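Local coordinates for dihydrolipoyl dehydrogenase (Elizabethkingia anophelis NUHP1, PDB 6UZI), which probably oxidises dihydrolipoyl-lysine groups of partner proteins with NAD(+) as electron acceptor, using bound FAD and a redox-active disulfide, at residues A[180-194]-A[270-282]. Residues are numbered along the deposited sequence; the frame is centred on the assembly and turned at random.
Sequences EVPKHLIVIGGGVIG and VEGDYCLVSVGRR. With FAD (flavin-adenine dinucleotide), chain E; EDO (1,2-ethanediol), chain H.
Asp273 holds CG between its own backbone N and carbonyl carbon (chi1 59°), which turns the carboxylate to two successive amides at the entry of strand 184-188: Lys183 N donates to OD1 (2.9 Å) and His184 N to OD2 (2.8 Å), both from the syn side, the second donor 35° out of the carboxylate plane. Next to it, Tyr274 swings its ring to the side of its backbone N, so that CD2 packs on Pro182 CB and the hydroxyl reaches Glu180. There OH donates to Glu180 OE2 over 2.7 Å on the anti side, with the carboxylate and ring planes nearly perpendicular; Arg168 adds a cation-pi contact to the ring. Beyond this junction, strands 184-188 and 274-277 run parallel, joined by four backbone bonds, Ile186 N to Tyr274 O, Leu276 N to Ile186 O, Ile188 N to Leu276 O and Ser278 N to Ile188 O, with donors alternating between the segments. Side chains pack on both faces: Leu185 CD1 lies across Tyr274 CB on one, while on the other Ile188 CG1 meets Cys275 SG and Ile186 CD1 slides past Val270 CG1 at 3.7 Å. Past the strand ends, Ser278 O accepts Gly191 N (2.9 Å). Gly189 takes a positive phi (109°), favourable to glycine, and Gly194 CA packs against Ser278 OG. The turn matches the GxGxxG pattern of Rossmann-type dinucleotide-binding domains, consistent with the predicted NAD(+) site. Ile193 CD1 touches FAD C8 and the Arg281 guanidinium lays one face against C8M, its NH1 bonded to Ser154. Both Asp273 oxygens and the Tyr274 hydroxyl thus fix the entry of the strands, while Ser278 O ties down a probable NAD(+)-binding turn whose following helix brings Ile193 to the flavin.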
# COMPACT_ATOMS: atom_id res chain seq x y z
N GLU A 180 -14.53 21.93 18.11
CA GLU A 180 -13.25 22.38 18.63
C GLU A 180 -12.35 21.17 18.88
O GLU A 180 -12.83 20.04 19.03
CB GLU A 180 -13.41 23.20 19.91
CG GLU A 180 -14.02 22.43 21.07
CD GLU A 180 -14.07 23.25 22.36
OE1 GLU A 180 -13.58 24.39 22.36
OE2 GLU A 180 -14.64 22.75 23.36
N VAL A 181 -11.05 21.42 18.87
CA VAL A 181 -10.08 20.37 19.21
C VAL A 181 -10.07 20.23 20.73
O VAL A 181 -9.81 21.21 21.44
CB VAL A 181 -8.68 20.70 18.70
CG1 VAL A 181 -7.67 19.71 19.28
CG2 VAL A 181 -8.65 20.68 17.17
N PRO A 182 -10.38 19.05 21.27
CA PRO A 182 -10.44 18.91 22.74
C PRO A 182 -9.12 19.23 23.40
O PRO A 182 -8.04 18.96 22.86
CB PRO A 182 -10.81 17.43 22.93
CG PRO A 182 -11.47 17.04 21.66
CD PRO A 182 -10.76 17.81 20.58
N LYS A 183 -9.19 19.82 24.60
CA LYS A 183 -7.98 20.00 25.39
C LYS A 183 -7.52 18.67 25.96
O LYS A 183 -6.34 18.31 25.85
CB LYS A 183 -8.22 21.03 26.49
CG LYS A 183 -8.57 22.39 25.95
CD LYS A 183 -8.62 23.46 27.04
CE LYS A 183 -9.78 23.27 28.00
NZ LYS A 183 -10.02 24.51 28.79
N HIS A 184 -8.44 17.89 26.52
CA HIS A 184 -8.12 16.57 27.03
C HIS A 184 -9.28 15.63 26.70
O HIS A 184 -10.35 15.73 27.31
CB HIS A 184 -7.87 16.61 28.54
CG HIS A 184 -7.39 15.31 29.11
ND1 HIS A 184 -7.16 15.12 30.45
CD2 HIS A 184 -7.09 14.13 28.51
CE1 HIS A 184 -6.73 13.89 30.66
NE2 HIS A 184 -6.68 13.27 29.49
N LEU A 185 -9.06 14.73 25.75
CA LEU A 185 -10.08 13.76 25.34
C LEU A 185 -9.86 12.47 26.12
O LEU A 185 -8.76 11.90 26.08
CB LEU A 185 -10.02 13.49 23.84
CG LEU A 185 -10.95 12.39 23.30
CD1 LEU A 185 -12.41 12.81 23.45
CD2 LEU A 185 -10.63 12.04 21.85
N ILE A 186 -10.89 12.02 26.82
CA ILE A 186 -10.87 10.73 27.51
C ILE A 186 -11.60 9.72 26.64
O ILE A 186 -12.69 10.00 26.13
CB ILE A 186 -11.52 10.83 28.90
CG1 ILE A 186 -10.83 11.89 29.75
CG2 ILE A 186 -11.42 9.50 29.64
CD1 ILE A 186 -11.52 12.13 31.07
N VAL A 187 -11.00 8.55 26.45
CA VAL A 187 -11.63 7.46 25.70
C VAL A 187 -11.93 6.34 26.69
O VAL A 187 -11.03 5.84 27.37
CB VAL A 187 -10.74 6.97 24.55
CG1 VAL A 187 -11.41 5.81 23.83
CG2 VAL A 187 -10.45 8.09 23.58
N ILE A 188 -13.21 5.99 26.80
CA ILE A 188 -13.70 4.91 27.66
C ILE A 188 -13.91 3.67 26.81
O ILE A 188 -14.71 3.70 25.87
CB ILE A 188 -15.00 5.28 28.38
CG1 ILE A 188 -14.90 6.62 29.13
CG2 ILE A 188 -15.41 4.17 29.34
CD1 ILE A 188 -13.84 6.65 30.17
N GLY A 189 -13.18 2.60 27.08
CA GLY A 189 -13.48 1.44 26.26
C GLY A 189 -12.38 1.11 25.27
O GLY A 189 -11.63 1.99 24.81
N GLY A 190 -12.22 -0.18 24.99
CA GLY A 190 -11.16 -0.59 24.08
C GLY A 190 -11.54 -0.85 22.63
O GLY A 190 -10.84 -1.61 21.95
N GLY A 191 -12.57 -0.19 22.11
CA GLY A 191 -12.92 -0.40 20.72
C GLY A 191 -11.91 0.27 19.80
O GLY A 191 -11.24 1.24 20.16
N VAL A 192 -11.83 -0.26 18.58
CA VAL A 192 -10.93 0.28 17.55
C VAL A 192 -11.26 1.74 17.26
O VAL A 192 -10.37 2.57 17.02
CB VAL A 192 -10.96 -0.60 16.29
CG1 VAL A 192 -10.09 -0.01 15.22
CG2 VAL A 192 -10.44 -1.97 16.64
N ILE A 193 -12.56 2.07 17.27
CA ILE A 193 -13.01 3.42 16.98
C ILE A 193 -12.35 4.42 17.93
O ILE A 193 -11.92 5.50 17.52
CB ILE A 193 -14.54 3.48 17.10
CG1 ILE A 193 -15.19 2.58 16.04
CG2 ILE A 193 -15.01 4.90 16.95
CD1 ILE A 193 -16.69 2.41 16.21
N GLY A 194 -12.28 4.08 19.22
CA GLY A 194 -11.66 4.99 20.17
C GLY A 194 -10.21 5.27 19.84
O GLY A 194 -9.77 6.42 19.89
N VAL A 270 -10.06 10.57 36.38
CA VAL A 270 -9.57 11.21 35.16
C VAL A 270 -10.55 12.31 34.77
O VAL A 270 -11.76 12.08 34.70
CB VAL A 270 -9.38 10.22 33.99
CG1 VAL A 270 -8.60 10.89 32.88
CG2 VAL A 270 -8.68 8.97 34.43
N GLU A 271 -10.02 13.49 34.48
CA GLU A 271 -10.83 14.64 34.10
C GLU A 271 -10.42 15.11 32.72
O GLU A 271 -9.23 15.17 32.40
CB GLU A 271 -10.67 15.78 35.11
CG GLU A 271 -11.50 15.61 36.38
CD GLU A 271 -11.44 16.83 37.29
OE1 GLU A 271 -10.37 17.47 37.35
OE2 GLU A 271 -12.46 17.14 37.94
N GLY A 272 -11.42 15.41 31.89
CA GLY A 272 -11.19 15.98 30.58
C GLY A 272 -12.35 16.89 30.23
O GLY A 272 -13.30 17.04 30.99
N ASP A 273 -12.23 17.55 29.08
CA ASP A 273 -13.31 18.38 28.57
C ASP A 273 -14.16 17.66 27.53
O ASP A 273 -15.19 18.21 27.11
CB ASP A 273 -12.76 19.69 28.01
CG ASP A 273 -11.78 19.47 26.89
OD1 ASP A 273 -11.65 20.37 26.03
OD2 ASP A 273 -11.14 18.39 26.86
N TYR A 274 -13.75 16.47 27.09
CA TYR A 274 -14.54 15.63 26.20
C TYR A 274 -14.30 14.17 26.55
O TYR A 274 -13.17 13.77 26.82
CB TYR A 274 -14.18 15.87 24.72
CG TYR A 274 -14.74 17.14 24.17
CD1 TYR A 274 -16.04 17.19 23.67
CD2 TYR A 274 -13.99 18.30 24.16
CE1 TYR A 274 -16.57 18.38 23.17
CE2 TYR A 274 -14.51 19.49 23.66
CZ TYR A 274 -15.80 19.52 23.17
OH TYR A 274 -16.32 20.70 22.68
N CYS A 275 -15.37 13.38 26.54
CA CYS A 275 -15.29 11.95 26.82
C CYS A 275 -15.99 11.15 25.73
O CYS A 275 -17.20 11.31 25.51
CB CYS A 275 -15.89 11.61 28.18
SG CYS A 275 -15.85 9.84 28.48
N LEU A 276 -15.24 10.28 25.06
CA LEU A 276 -15.73 9.43 23.98
C LEU A 276 -15.86 7.99 24.48
O LEU A 276 -14.88 7.40 24.95
CB LEU A 276 -14.80 9.50 22.77
CG LEU A 276 -14.86 8.44 21.67
CD1 LEU A 276 -16.18 8.46 20.91
CD2 LEU A 276 -13.70 8.66 20.70
N VAL A 277 -17.06 7.43 24.35
CA VAL A 277 -17.36 6.07 24.78
C VAL A 277 -17.26 5.13 23.58
O VAL A 277 -18.08 5.18 22.66
CB VAL A 277 -18.75 5.99 25.43
CG1 VAL A 277 -19.00 4.60 25.94
CG2 VAL A 277 -18.87 7.03 26.52
N SER A 278 -16.24 4.27 23.58
CA SER A 278 -16.00 3.31 22.51
C SER A 278 -15.87 1.92 23.12
O SER A 278 -14.78 1.38 23.24
CB SER A 278 -14.75 3.69 21.72
OG SER A 278 -14.86 4.99 21.19
N VAL A 279 -17.00 1.37 23.55
CA VAL A 279 -17.03 0.08 24.23
C VAL A 279 -17.55 -1.03 23.33
O VAL A 279 -17.96 -2.07 23.83
CB VAL A 279 -17.83 0.15 25.54
CG1 VAL A 279 -17.10 0.99 26.56
CG2 VAL A 279 -19.23 0.69 25.27
N GLY A 280 -17.63 -0.80 22.03
CA GLY A 280 -18.02 -1.84 21.10
C GLY A 280 -19.25 -1.46 20.31
O GLY A 280 -19.79 -0.36 20.42
N ARG A 281 -19.69 -2.42 19.49
CA ARG A 281 -20.87 -2.26 18.66
C ARG A 281 -21.86 -3.38 18.94
O ARG A 281 -21.48 -4.51 19.26
CB ARG A 281 -20.50 -2.23 17.18
CG ARG A 281 -19.35 -1.28 16.88
CD ARG A 281 -19.86 0.08 16.52
NE ARG A 281 -20.84 0.01 15.44
CZ ARG A 281 -21.61 1.03 15.07
NH1 ARG A 281 -22.49 0.88 14.10
NH2 ARG A 281 -21.50 2.20 15.69
N ARG A 282 -23.14 -3.06 18.83
CA ARG A 282 -24.22 -3.94 19.20
C ARG A 282 -25.13 -4.16 17.99
O ARG A 282 -25.49 -3.19 17.32
CB ARG A 282 -24.97 -3.25 20.36
CG ARG A 282 -26.12 -3.95 21.03
CD ARG A 282 -26.97 -2.88 21.74
NE ARG A 282 -27.44 -1.87 20.78
CZ ARG A 282 -28.70 -1.73 20.39
NH1 ARG A 282 -29.02 -0.79 19.50
NH2 ARG A 282 -29.66 -2.50 20.88
PA FAD E . -24.87 -0.86 8.78
O1A FAD E . -23.77 -0.17 8.06
O2A FAD E . -24.59 -0.79 10.28
O5B FAD E . -26.22 -0.05 8.54
C5B FAD E . -27.42 -0.81 8.28
C4B FAD E . -28.51 0.16 7.90
O4B FAD E . -29.79 -0.40 8.22
C3B FAD E . -28.46 1.54 8.57
O3B FAD E . -28.25 2.53 7.58
C2B FAD E . -29.86 1.70 9.20
O2B FAD E . -30.37 3.02 9.05
C1B FAD E . -30.68 0.67 8.43
N9A FAD E . -31.83 0.15 9.14
C8A FAD E . -31.84 -0.47 10.37
N7A FAD E . -33.02 -0.90 10.74
C5A FAD E . -33.85 -0.54 9.69
C6A FAD E . -35.23 -0.72 9.47
N6A FAD E . -36.04 -1.37 10.30
N1A FAD E . -35.75 -0.23 8.32
C2A FAD E . -34.93 0.39 7.46
N3A FAD E . -33.62 0.61 7.56
C4A FAD E . -33.13 0.11 8.70
N1 FAD E . -15.60 -1.26 9.49
C2 FAD E . -14.58 -1.54 8.66
O2 FAD E . -14.56 -2.58 8.00
N3 FAD E . -13.53 -0.65 8.52
C4 FAD E . -13.41 0.56 9.17
O4 FAD E . -12.43 1.29 8.97
C4X FAD E . -14.50 0.86 10.05
N5 FAD E . -14.49 2.00 10.69
C5X FAD E . -15.58 2.30 11.49
C6 FAD E . -15.62 3.54 12.12
C7 FAD E . -16.72 3.93 12.89
C7M FAD E . -16.72 5.28 13.54
C8 FAD E . -17.81 3.05 13.02
C8M FAD E . -19.04 3.46 13.78
C9 FAD E . -17.77 1.80 12.40
C9A FAD E . -16.67 1.42 11.63
N10 FAD E . -16.63 0.20 10.95
C10 FAD E . -15.56 -0.11 10.15
C1' FAD E . -17.74 -0.76 11.05
C2' FAD E . -18.69 -0.67 9.86
O2' FAD E . -19.43 0.55 9.89
C3' FAD E . -19.64 -1.87 9.81
O3' FAD E . -18.91 -3.06 10.06
C4' FAD E . -20.36 -1.99 8.48
O4' FAD E . -20.99 -0.74 8.19
C5' FAD E . -21.36 -3.13 8.44
O5' FAD E . -22.58 -2.55 7.93
P FAD E . -23.94 -3.38 7.59
O1P FAD E . -24.31 -3.44 6.16
O2P FAD E . -24.01 -4.74 8.25
O3P FAD E . -24.93 -2.41 8.39
C1 EDO H . -14.32 -3.26 27.60
O1 EDO H . -14.83 -2.64 28.78
C2 EDO H . -14.99 -2.63 26.38
O2 EDO H . -14.02 -1.91 25.62